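Local structure of putative Scyalone Dehydratase (Novosphingobium aromaticivorans DSM 12444, 3EF8) at residues A[14-19]-A[33-38]; A[18-23]-A[54-59]; A[22-25]-A[31-34]; A[96-99]-A[104-107]. The protein is of unknown function but is probably a lyase related to scytalone dehydratase, built on the SnoaL-like, NTF2-type fold. All coordinates share one frame; numbering follows the deposited sequence.

Contact 1: residues A[14-19]-A[33-38]; sequences ERMMFD and AALFVE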
loop_
_atom_site.group_PDB
_atom_site.type_symbol
_atom_site.label_atom_id
_atom_site.label_comp_id
_atom_site.label_asym_id
_atom_site.label_seq_id
_atom_site.Cartn_x
_atom_site.Cartn_y
_atom_site.Cartn_z
ATOM N N GLU A 14 -10.290 -0.026 -8.687
ATOM C CA GLU A 14 -9.047 -0.421 -7.988
ATOM C C GLU A 14 -8.501 -1.687 -8.637
ATOM O O GLU A 14 -7.276 -1.773 -8.919
ATOM C CB GLU A 14 -9.330 -0.660 -6.524
ATOM C CG GLU A 14 -9.559 0.615 -5.729
ATOM C CD GLU A 14 -10.012 0.454 -4.324
ATOM O OE1 GLU A 14 -10.544 -0.619 -3.980
ATOM O OE2 GLU A 14 -9.891 1.455 -3.562
ATOM N N ARG A 15 -9.359 -2.680 -8.885
ATOM C CA ARG A 15 -8.927 -3.899 -9.560
ATOM C C ARG A 15 -8.231 -3.608 -10.892
ATOM O O ARG A 15 -7.199 -4.224 -11.226
ATOM C CB ARG A 15 -10.119 -4.863 -9.753
ATOM C CG ARG A 15 -9.827 -6.117 -10.520
ATOM C CD ARG A 15 -8.615 -6.863 -9.957
ATOM N NE ARG A 15 -8.411 -8.146 -10.615
ATOM C CZ ARG A 15 -9.053 -9.271 -10.301
ATOM N NH1 ARG A 15 -9.940 -9.326 -9.316
ATOM N NH2 ARG A 15 -8.778 -10.354 -11.010
HETATM N N MSE A 16 -8.800 -2.699 -11.670
HETATM C CA MSE A 16 -8.209 -2.376 -12.981
HETATM C C MSE A 16 -6.842 -1.773 -12.781
HETATM O O MSE A 16 -5.881 -2.118 -13.498
HETATM C CB MSE A 16 -9.152 -1.456 -13.765
HETATM C CG MSE A 16 -8.702 -1.124 -15.135
HETATM SE SE MSE A 16 -7.355 0.271 -15.257
HETATM C CE MSE A 16 -8.589 1.820 -15.022
HETATM N N MSE A 17 -6.718 -0.885 -11.796
HETATM C CA MSE A 17 -5.443 -0.228 -11.526
HETATM C C MSE A 17 -4.383 -1.257 -11.105
HETATM O O MSE A 17 -3.205 -1.125 -11.462
HETATM C CB MSE A 17 -5.590 0.857 -10.477
HETATM C CG MSE A 17 -6.559 1.994 -10.944
HETATM SE SE MSE A 17 -6.949 3.248 -9.580
HETATM C CE MSE A 17 -5.223 4.125 -9.309
ATOM N N PHE A 18 -4.818 -2.251 -10.355
ATOM C CA PHE A 18 -3.927 -3.308 -9.902
ATOM C C PHE A 18 -3.584 -4.231 -11.024
ATOM O O PHE A 18 -2.431 -4.694 -11.160
ATOM C CB PHE A 18 -4.525 -4.090 -8.745
ATOM C CG PHE A 18 -4.856 -3.250 -7.533
ATOM C CD1 PHE A 18 -4.163 -2.070 -7.256
ATOM C CD2 PHE A 18 -5.853 -3.648 -6.659
ATOM C CE1 PHE A 18 -4.482 -1.282 -6.122
ATOM C CE2 PHE A 18 -6.161 -2.902 -5.538
ATOM C CZ PHE A 18 -5.500 -1.712 -5.275
ATOM N N ASP A 19 -4.548 -4.541 -11.870
ATOM C CA ASP A 19 -4.252 -5.348 -13.052
ATOM C C ASP A 19 -3.240 -4.650 -13.924
ATOM O O ASP A 19 -2.316 -5.254 -14.490
ATOM C CB ASP A 19 -5.513 -5.565 -13.898
ATOM C CG ASP A 19 -6.491 -6.555 -13.282
ATOM O OD1 ASP A 19 -6.148 -7.367 -12.382
ATOM O OD2 ASP A 19 -7.671 -6.545 -13.732
ATOM N N ALA A 33 -2.151 -1.922 -22.825
ATOM C CA ALA A 33 -2.844 -1.073 -23.817
ATOM C C ALA A 33 -4.338 -1.344 -23.868
ATOM O O ALA A 33 -5.130 -0.456 -24.227
ATOM C CB ALA A 33 -2.213 -1.231 -25.214
ATOM N N ALA A 34 -4.769 -2.531 -23.484
ATOM C CA ALA A 34 -6.194 -2.864 -23.467
ATOM C C ALA A 34 -6.962 -2.116 -22.380
ATOM O O ALA A 34 -8.182 -2.099 -22.355
ATOM C CB ALA A 34 -6.402 -4.348 -23.334
ATOM N N LEU A 35 -6.207 -1.518 -21.455
ATOM C CA LEU A 35 -6.785 -0.789 -20.326
ATOM C C LEU A 35 -6.825 0.711 -20.563
ATOM O O LEU A 35 -7.108 1.467 -19.644
ATOM C CB LEU A 35 -6.014 -1.108 -19.044
ATOM C CG LEU A 35 -6.112 -2.566 -18.635
ATOM C CD1 LEU A 35 -5.250 -2.865 -17.363
ATOM C CD2 LEU A 35 -7.563 -3.013 -18.425
ATOM N N PHE A 36 -6.563 1.126 -21.798
ATOM C CA PHE A 36 -6.669 2.542 -22.219
ATOM C C PHE A 36 -7.647 2.674 -23.381
ATOM O O PHE A 36 -7.683 1.811 -24.263
ATOM C CB PHE A 36 -5.342 3.115 -22.691
ATOM C CG PHE A 36 -4.396 3.415 -21.586
ATOM C CD1 PHE A 36 -3.755 2.369 -20.937
ATOM C CD2 PHE A 36 -4.124 4.719 -21.180
ATOM C CE1 PHE A 36 -2.912 2.612 -19.899
ATOM C CE2 PHE A 36 -3.235 4.931 -20.118
ATOM C CZ PHE A 36 -2.655 3.871 -19.510
ATOM N N VAL A 37 -8.449 3.741 -23.336
ATOM C CA VAL A 37 -9.310 4.094 -24.483
ATOM C C VAL A 37 -8.438 4.613 -25.596
ATOM O O VAL A 37 -7.292 5.026 -25.406
ATOM C CB VAL A 37 -10.409 5.122 -24.104
ATOM C CG1 VAL A 37 -11.360 4.532 -23.057
ATOM C CG2 VAL A 37 -9.834 6.427 -23.676
ATOM N N GLU A 38 -9.035 4.617 -26.806
ATOM C CA GLU A 38 -8.291 5.101 -27.967
ATOM C C GLU A 38 -7.865 6.550 -27.856
ATOM O O GLU A 38 -6.754 6.948 -28.176
ATOM C CB GLU A 38 -9.163 4.962 -29.223
ATOM C CG GLU A 38 -8.535 5.510 -30.461
ATOM C CD GLU A 38 -7.313 4.712 -30.905
ATOM O OE1 GLU A 38 -7.114 3.569 -30.417
ATOM O OE2 GLU A 38 -6.556 5.241 -31.756
#
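M16, a selenomethionine, meets L35 through plain hydrocarbon: its CG lies 4.0 Å from CD2 of L35, and the two side chains run antiparallel past one another. The backbones are close as well, with 7.6 Å between M16 CA and L35 CA, the shortest CA pair of the two segments. CG of M16 stands anti to the backbone N (chi1 -177°), which carries the chain out from the helix toward L35. The other branch of L35 stays against the helix backbone, with CD1 4.0 Å from the carbonyl O of M16. One turn further along, D19 gives only its inner part to the contact: its CB is 4.4 Å from L35 CD1. Its carboxylate serves other partners. A hydrogen-bonded salt bridge runs from R15 NE to D19 OD1, 3.0 Å long, in the guanidinium plane but 26° out of the carboxylate plane, and the same oxygen forms a salt bridge with R90 of a second subunit. L35 itself sits in a type I turn from A33 to F36, and M16 also packs on Q122, F125 and V116 of the sheet, as the long N-terminal helix of an NTF2-like fold does. No hydrogen bond links the two segments, so helix and turn are held here by apolar packing alone, while D19 and R15 pair with each other and also reach R90 and D80 of a second subunit.

Contact 2: residues A[18-23]-A[54-59]; sequences FDYSYH and DAYKKT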
loop_
_atom_site.group_PDB
_atom_site.type_symbol
_atom_site.label_atom_id
_atom_site.label_comp_id
_atom_site.label_asym_id
_atom_site.label_seq_id
_atom_site.Cartn_x
_atom_site.Cartn_y
_atom_site.Cartn_z
ATOM N N PHE A 18 -4.818 -2.251 -10.355
ATOM C CA PHE A 18 -3.927 -3.308 -9.902
ATOM C C PHE A 18 -3.584 -4.231 -11.024
ATOM O O PHE A 18 -2.431 -4.694 -11.160
ATOM C CB PHE A 18 -4.525 -4.090 -8.745
ATOM C CG PHE A 18 -4.856 -3.250 -7.533
ATOM C CD1 PHE A 18 -4.163 -2.070 -7.256
ATOM C CD2 PHE A 18 -5.853 -3.648 -6.659
ATOM C CE1 PHE A 18 -4.482 -1.282 -6.122
ATOM C CE2 PHE A 18 -6.161 -2.902 -5.538
ATOM C CZ PHE A 18 -5.500 -1.712 -5.275
ATOM N N ASP A 19 -4.548 -4.541 -11.870
ATOM C CA ASP A 19 -4.252 -5.348 -13.052
ATOM C C ASP A 19 -3.240 -4.650 -13.924
ATOM O O ASP A 19 -2.316 -5.254 -14.490
ATOM C CB ASP A 19 -5.513 -5.565 -13.898
ATOM C CG ASP A 19 -6.491 -6.555 -13.282
ATOM O OD1 ASP A 19 -6.148 -7.367 -12.382
ATOM O OD2 ASP A 19 -7.671 -6.545 -13.732
ATOM N N TYR A 20 -3.369 -3.332 -14.053
ATOM C CA TYR A 20 -2.391 -2.545 -14.803
ATOM C C TYR A 20 -0.963 -2.696 -14.270
ATOM O O TYR A 20 -0.026 -3.029 -14.988
ATOM C CB TYR A 20 -2.783 -1.041 -14.866
ATOM C CG TYR A 20 -1.750 -0.138 -15.495
ATOM C CD1 TYR A 20 -0.705 0.341 -14.752
ATOM C CD2 TYR A 20 -1.816 0.218 -16.828
ATOM C CE1 TYR A 20 0.290 1.173 -15.296
ATOM C CE2 TYR A 20 -0.819 1.053 -17.377
ATOM C CZ TYR A 20 0.206 1.508 -16.590
ATOM O OH TYR A 20 1.229 2.315 -17.097
ATOM N N SER A 21 -0.820 -2.529 -12.961
ATOM C CA SER A 21 0.499 -2.606 -12.315
ATOM C C SER A 21 1.067 -4.012 -12.415
ATOM O O SER A 21 2.275 -4.182 -12.608
ATOM C CB SER A 21 0.410 -2.173 -10.881
ATOM O OG SER A 21 0.325 -0.781 -10.851
ATOM N N TYR A 22 0.188 -4.993 -12.314
ATOM C CA TYR A 22 0.594 -6.412 -12.479
ATOM C C TYR A 22 1.137 -6.673 -13.877
ATOM O O TYR A 22 2.241 -7.183 -14.066
ATOM C CB TYR A 22 -0.546 -7.375 -12.175
ATOM C CG TYR A 22 -0.171 -8.849 -12.344
ATOM C CD1 TYR A 22 0.688 -9.474 -11.453
ATOM C CD2 TYR A 22 -0.682 -9.599 -13.397
ATOM C CE1 TYR A 22 1.053 -10.779 -11.624
ATOM C CE2 TYR A 22 -0.306 -10.890 -13.589
ATOM C CZ TYR A 22 0.523 -11.502 -12.688
ATOM O OH TYR A 22 0.858 -12.856 -12.874
ATOM N N HIS A 23 0.344 -6.320 -14.876
ATOM C CA HIS A 23 0.792 -6.524 -16.238
ATOM C C HIS A 23 2.039 -5.726 -16.626
ATOM O O HIS A 23 2.850 -6.125 -17.433
ATOM C CB HIS A 23 -0.376 -6.289 -17.217
ATOM C CG HIS A 23 -1.400 -7.368 -17.128
ATOM N ND1 HIS A 23 -1.085 -8.694 -17.347
ATOM C CD2 HIS A 23 -2.707 -7.339 -16.789
ATOM C CE1 HIS A 23 -2.160 -9.436 -17.164
ATOM N NE2 HIS A 23 -3.158 -8.640 -16.818
ATOM N N ASP A 54 -2.106 4.600 -29.531
ATOM C CA ASP A 54 -0.942 4.098 -30.264
ATOM C C ASP A 54 0.325 4.731 -29.762
ATOM O O ASP A 54 1.331 4.050 -29.611
ATOM C CB ASP A 54 -1.073 4.324 -31.783
ATOM C CG ASP A 54 -2.004 3.344 -32.451
ATOM O OD1 ASP A 54 -2.512 2.389 -31.833
ATOM O OD2 ASP A 54 -2.288 3.554 -33.654
ATOM N N ALA A 55 0.288 6.038 -29.497
ATOM C CA ALA A 55 1.442 6.752 -28.934
ATOM C C ALA A 55 1.763 6.161 -27.552
ATOM O O ALA A 55 2.922 6.049 -27.186
ATOM C CB ALA A 55 1.200 8.281 -28.847
ATOM N N TYR A 56 0.724 5.824 -26.793
ATOM C CA TYR A 56 0.920 5.247 -25.447
ATOM C C TYR A 56 1.635 3.896 -25.586
ATOM O O TYR A 56 2.617 3.581 -24.866
ATOM C CB TYR A 56 -0.408 5.094 -24.673
ATOM C CG TYR A 56 -0.260 4.163 -23.476
ATOM C CD1 TYR A 56 0.445 4.563 -22.356
ATOM C CD2 TYR A 56 -0.731 2.873 -23.518
ATOM C CE1 TYR A 56 0.646 3.672 -21.273
ATOM C CE2 TYR A 56 -0.547 1.993 -22.469
ATOM C CZ TYR A 56 0.114 2.402 -21.336
ATOM O OH TYR A 56 0.322 1.521 -20.273
ATOM N N LYS A 57 1.192 3.113 -26.556
ATOM C CA LYS A 57 1.792 1.798 -26.782
ATOM C C LYS A 57 3.286 1.959 -27.010
ATOM O O LYS A 57 4.087 1.142 -26.571
ATOM C CB LYS A 57 1.169 1.101 -28.006
ATOM C CG LYS A 57 -0.235 0.530 -27.814
ATOM C CD LYS A 57 -0.671 -0.293 -29.069
ATOM C CE LYS A 57 -1.673 -1.399 -28.717
ATOM N NZ LYS A 57 -2.172 -2.218 -29.862
ATOM N N LYS A 58 3.668 3.040 -27.683
ATOM C CA LYS A 58 5.071 3.264 -28.024
ATOM C C LYS A 58 5.898 3.535 -26.788
ATOM O O LYS A 58 7.101 3.246 -26.765
ATOM C CB LYS A 58 5.251 4.429 -29.009
ATOM C CG LYS A 58 4.643 4.170 -30.370
ATOM N N THR A 59 5.253 4.063 -25.749
ATOM C CA THR A 59 5.979 4.414 -24.520
ATOM C C THR A 59 6.331 3.155 -23.738
ATOM O O THR A 59 7.108 3.198 -22.778
ATOM C CB THR A 59 5.196 5.347 -23.565
ATOM O OG1 THR A 59 4.093 4.649 -22.974
ATOM C CG2 THR A 59 4.735 6.628 -24.269
#
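Y20 presents the edge of its ring to Y56 OH, which lies near the ring plane, 3.1 Å from Y20 CE2. The two phenols approach from opposite directions, each reaching out of its own helix. In both, CG is anti to the backbone N (chi1 174° in Y20, 164° in Y56), and this throws the rings outward far enough to bridge backbones whose nearest CA atoms, those of Y20 and K57, are 13.4 Å apart. The hydroxyls also meet, but weakly: Y20 OH and Y56 OH are 3.4 Å apart, and either may be the donor. Behind that oxygen the rings approach no closer than 4.3 Å, between Y20 CE2 and Y56 CZ, with CE2 placed obliquely to the Y56 ring. This is therefore an edge contact with a hydroxyl and not a ring stack. At its root, the carbonyl O of Y56 accepts the T59 hydroxyl at 2.6 Å from OG1, in the carbonyl plane on a lone pair, as well as the T59 backbone N.

F36 stacks on Y56, L32 touches both tyrosines, and R128 makes a cation-pi contact with Y20. Helices 3-25 and 53-59 thus meet through two ring ends in the interior of the NTF2-like fold. With both phenols buried and their mutual bond long, closeness of fit probably contributes more to the join than hydrogen bonding does.

Contact 3: residues A[22-25]-A[31-34]; sequences YHLD and ELAA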
loop_
_atom_site.group_PDB
_atom_site.type_symbol
_atom_site.label_atom_id
_atom_site.label_comp_id
_atom_site.label_asym_id
_atom_site.label_seq_id
_atom_site.Cartn_x
_atom_site.Cartn_y
_atom_site.Cartn_z
ATOM N N TYR A 22 0.188 -4.993 -12.314
ATOM C CA TYR A 22 0.594 -6.412 -12.479
ATOM C C TYR A 22 1.137 -6.673 -13.877
ATOM O O TYR A 22 2.241 -7.183 -14.066
ATOM C CB TYR A 22 -0.546 -7.375 -12.175
ATOM C CG TYR A 22 -0.171 -8.849 -12.344
ATOM C CD1 TYR A 22 0.688 -9.474 -11.453
ATOM C CD2 TYR A 22 -0.682 -9.599 -13.397
ATOM C CE1 TYR A 22 1.053 -10.779 -11.624
ATOM C CE2 TYR A 22 -0.306 -10.890 -13.589
ATOM C CZ TYR A 22 0.523 -11.502 -12.688
ATOM O OH TYR A 22 0.858 -12.856 -12.874
ATOM N N HIS A 23 0.344 -6.320 -14.876
ATOM C CA HIS A 23 0.792 -6.524 -16.238
ATOM C C HIS A 23 2.039 -5.726 -16.626
ATOM O O HIS A 23 2.850 -6.125 -17.433
ATOM C CB HIS A 23 -0.376 -6.289 -17.217
ATOM C CG HIS A 23 -1.400 -7.368 -17.128
ATOM N ND1 HIS A 23 -1.085 -8.694 -17.347
ATOM C CD2 HIS A 23 -2.707 -7.339 -16.789
ATOM C CE1 HIS A 23 -2.160 -9.436 -17.164
ATOM N NE2 HIS A 23 -3.158 -8.640 -16.818
ATOM N N LEU A 24 2.255 -4.620 -15.962
ATOM C CA LEU A 24 3.438 -3.812 -16.159
ATOM C C LEU A 24 4.662 -4.556 -15.572
ATOM O O LEU A 24 5.685 -4.700 -16.235
ATOM C CB LEU A 24 3.250 -2.438 -15.476
ATOM C CG LEU A 24 4.427 -1.492 -15.572
ATOM C CD1 LEU A 24 4.916 -1.265 -17.046
ATOM C CD2 LEU A 24 4.071 -0.140 -14.903
ATOM N N ASP A 25 4.526 -5.041 -14.326
ATOM C CA ASP A 25 5.616 -5.769 -13.692
ATOM C C ASP A 25 5.890 -7.087 -14.422
ATOM O O ASP A 25 7.017 -7.612 -14.407
ATOM C CB ASP A 25 5.306 -6.033 -12.245
ATOM C CG ASP A 25 5.382 -4.772 -11.359
ATOM O OD1 ASP A 25 5.943 -3.749 -11.801
ATOM O OD2 ASP A 25 4.790 -4.796 -10.244
ATOM N N GLU A 31 -1.655 -6.211 -22.748
ATOM C CA GLU A 31 -2.648 -6.180 -21.706
ATOM C C GLU A 31 -2.747 -4.748 -21.188
ATOM O O GLU A 31 -3.813 -4.264 -20.868
ATOM C CB GLU A 31 -2.294 -7.137 -20.563
ATOM C CG GLU A 31 -2.336 -8.596 -20.901
ATOM C CD GLU A 31 -3.736 -9.183 -21.056
ATOM O OE1 GLU A 31 -4.757 -8.518 -20.762
ATOM O OE2 GLU A 31 -3.807 -10.353 -21.478
ATOM N N LEU A 32 -1.617 -4.078 -21.094
ATOM C CA LEU A 32 -1.616 -2.693 -20.608
ATOM C C LEU A 32 -2.425 -1.814 -21.529
ATOM O O LEU A 32 -3.272 -1.014 -21.093
ATOM C CB LEU A 32 -0.220 -2.119 -20.534
ATOM C CG LEU A 32 0.625 -2.770 -19.464
ATOM C CD1 LEU A 32 1.999 -2.215 -19.559
ATOM C CD2 LEU A 32 0.069 -2.616 -18.062
ATOM N N ALA A 33 -2.151 -1.922 -22.825
ATOM C CA ALA A 33 -2.844 -1.073 -23.817
ATOM C C ALA A 33 -4.338 -1.344 -23.868
ATOM O O ALA A 33 -5.130 -0.456 -24.227
ATOM C CB ALA A 33 -2.213 -1.231 -25.214
ATOM N N ALA A 34 -4.769 -2.531 -23.484
ATOM C CA ALA A 34 -6.194 -2.864 -23.467
ATOM C C ALA A 34 -6.962 -2.116 -22.380
ATOM O O ALA A 34 -8.182 -2.099 -22.355
ATOM C CB ALA A 34 -6.402 -4.348 -23.334
#
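The imidazole of H23 is covered on one face by E31, whose CB lies 3.7 Å from the ring centroid and 16° off the ring normal, a CH-pi contact. On the opposite face stands CD2 of the adjacent Y22, 4.0 Å above the plane and toward the rim. ND1 of H23 is hydrogen-bonded to ND1 of H28, a residue of the short loop joining the helices, and this should limit rotation of the ring. In E31, CG sits beside the backbone N (chi1 -67°) and so comes over ND1 and CE1 of H23; the bend at chi2 then turns the carboxylate to within 18° of the ring plane. OE1 of E31 stops 4.3 Å from H23 NE2, too far for a salt bridge. Beside this pair L32 inserts both methyls: CD2 is 3.6 Å from the backbone N of L24 and 3.8 Å from H23 CB, while CD1 meets CD1 of L24 at 4.0 Å. With an alanine in place of H23, the CB of E31 would probably lose the ring it rests on and H28 its bonding mate. The end of helix 3-25 and helix 29-33 are thus joined by aliphatic and CH-pi packing, and the glutamate's charge perhaps makes the imidazole it covers slightly more basic.

Contact 4: residues A[96-99]-A[104-107]; sequences IHRY and PDGI
R98 and D105 meet side-on, guanidinium and carboxylate planes 21° apart, in a bidentate salt bridge. R98 NE reaches D105 OD1 at 2.9 Å with a nearly straight bond (174°), and R98 NH2 reaches D105 OD2 at 2.7 Å, each on a syn lone pair. Bends at chi2 and chi3 bring the guanidinium back to the aspartate. A leucine in place of R98 would probably leave this carboxylate without its countercharge and T135 of a second subunit without the bond it accepts from NH1. The H97 ring turns an edge to the G106 carbonyl: ND1 donates to G106 O at 3.0 Å from 47° above the carbonyl plane, while H97 N donates to the same O at 2.8 Å within it. Y99 likewise brings its ring edge to P104 O, 3.4 Å from CD2. Y99 OH lies 3.6 Å from G106 CA and is hydrogen-bonded to H139. On the face opposite the H97 side chain, I96 and I107 lie side by side, CG2 of I96 3.6 Å from CD1 of I107. H97 and G106 form a hydrogen-bonded antiparallel pair, I96 and I107 a non-hydrogen-bonded one. The segments close the hairpin of strands 86-99 and 106-119, flanked by strand 67-81 beside the first and strand 122-136 beside the second.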
loop_
_atom_site.group_PDB
_atom_site.type_symbol
_atom_site.label_atom_id
_atom_site.label_comp_id
_atom_site.label_asym_id
_atom_site.label_seq_id
_atom_site.Cartn_x
_atom_site.Cartn_y
_atom_site.Cartn_z
ATOM N N ILE A 96 9.674 0.461 -8.033
ATOM C CA ILE A 96 11.109 0.114 -7.948
ATOM C C ILE A 96 11.502 -0.536 -9.264
ATOM O O ILE A 96 10.840 -1.384 -9.764
ATOM C CB ILE A 96 11.388 -0.809 -6.781
ATOM C CG1 ILE A 96 10.908 -0.199 -5.438
ATOM C CG2 ILE A 96 12.913 -1.095 -6.681
ATOM C CD1 ILE A 96 9.431 -0.565 -5.097
ATOM N N HIS A 97 12.626 -0.075 -9.788
ATOM C CA HIS A 97 13.136 -0.534 -11.074
ATOM C C HIS A 97 14.541 -1.119 -10.978
ATOM O O HIS A 97 15.459 -0.428 -10.519
ATOM C CB HIS A 97 13.191 0.668 -12.029
ATOM C CG HIS A 97 11.899 1.395 -12.173
ATOM N ND1 HIS A 97 11.444 2.246 -11.188
ATOM C CD2 HIS A 97 10.988 1.431 -13.168
ATOM C CE1 HIS A 97 10.274 2.738 -11.560
ATOM N NE2 HIS A 97 9.988 2.282 -12.761
ATOM N N ARG A 98 14.661 -2.371 -11.407
ATOM C CA ARG A 98 15.980 -3.076 -11.403
ATOM C C ARG A 98 16.407 -3.065 -12.867
ATOM O O ARG A 98 15.753 -3.627 -13.751
ATOM C CB ARG A 98 15.877 -4.501 -10.881
ATOM C CG ARG A 98 17.259 -5.169 -10.931
ATOM C CD ARG A 98 17.529 -6.109 -9.839
ATOM N NE ARG A 98 17.454 -5.461 -8.551
ATOM C CZ ARG A 98 17.360 -6.129 -7.415
ATOM N NH1 ARG A 98 17.317 -7.446 -7.441
ATOM N NH2 ARG A 98 17.231 -5.470 -6.289
ATOM N N TYR A 99 17.498 -2.334 -13.096
ATOM C CA TYR A 99 17.950 -2.094 -14.448
ATOM C C TYR A 99 18.732 -3.261 -15.036
ATOM O O TYR A 99 19.312 -4.032 -14.329
ATOM C CB TYR A 99 18.793 -0.815 -14.489
ATOM C CG TYR A 99 18.009 0.410 -14.067
ATOM C CD1 TYR A 99 17.175 1.058 -14.970
ATOM C CD2 TYR A 99 18.131 0.922 -12.777
ATOM C CE1 TYR A 99 16.420 2.188 -14.583
ATOM C CE2 TYR A 99 17.411 2.053 -12.395
ATOM C CZ TYR A 99 16.575 2.666 -13.295
ATOM O OH TYR A 99 15.860 3.771 -12.862
ATOM N N PRO A 104 22.335 1.149 -9.403
ATOM C CA PRO A 104 21.404 0.883 -8.324
ATOM C C PRO A 104 19.937 0.885 -8.789
ATOM O O PRO A 104 19.568 1.508 -9.782
ATOM C CB PRO A 104 21.683 2.020 -7.355
ATOM C CG PRO A 104 23.116 2.439 -7.670
ATOM C CD PRO A 104 23.164 2.328 -9.116
ATOM N N ASP A 105 19.112 0.177 -8.044
ATOM C CA ASP A 105 17.692 0.235 -8.319
ATOM C C ASP A 105 17.200 1.686 -8.309
ATOM O O ASP A 105 17.553 2.505 -7.448
ATOM C CB ASP A 105 16.927 -0.582 -7.275
ATOM C CG ASP A 105 17.169 -2.074 -7.362
ATOM O OD1 ASP A 105 17.686 -2.617 -8.364
ATOM O OD2 ASP A 105 16.743 -2.770 -6.405
ATOM N N GLY A 106 16.275 1.970 -9.207
ATOM C CA GLY A 106 15.728 3.291 -9.339
ATOM C C GLY A 106 14.342 3.335 -8.705
ATOM O O GLY A 106 13.513 2.474 -8.989
ATOM N N ILE A 107 14.167 4.289 -7.814
ATOM C CA ILE A 107 12.914 4.387 -7.064
ATOM C C ILE A 107 12.155 5.637 -7.443
ATOM O O ILE A 107 12.707 6.725 -7.416
ATOM C CB ILE A 107 13.158 4.449 -5.537
ATOM C CG1 ILE A 107 14.250 3.475 -5.085
ATOM C CG2 ILE A 107 11.789 4.267 -4.811
ATOM C CD1 ILE A 107 13.997 2.042 -5.333
HETATM O O HOH W 1 19.148 -1.917 -10.652
#

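In the fold
Contacts 1, 2 and 3 all start from helix 3-25, at successive points along it, and their centres lie 5 to 8 Å apart. F36 and L32 knit them together: F36 CE1 is 3.4 Å from Y56 CZ, and L32 CD2 is 3.1 Å from Y20 O. Contact 2 is buried, whereas contacts 1 and 3 are only partly so, with E31 exposed in the latter. Across these three, packing dominates and one weak hydroxyl pair is the sole hydrogen bond between the paired segments. Contact 4, partly buried and centred about 24 Å from contact 1, lies at the hairpin of strands 86-99 and 106-119 and combines backbone pairing with a salt bridge. All four touch the second subunit.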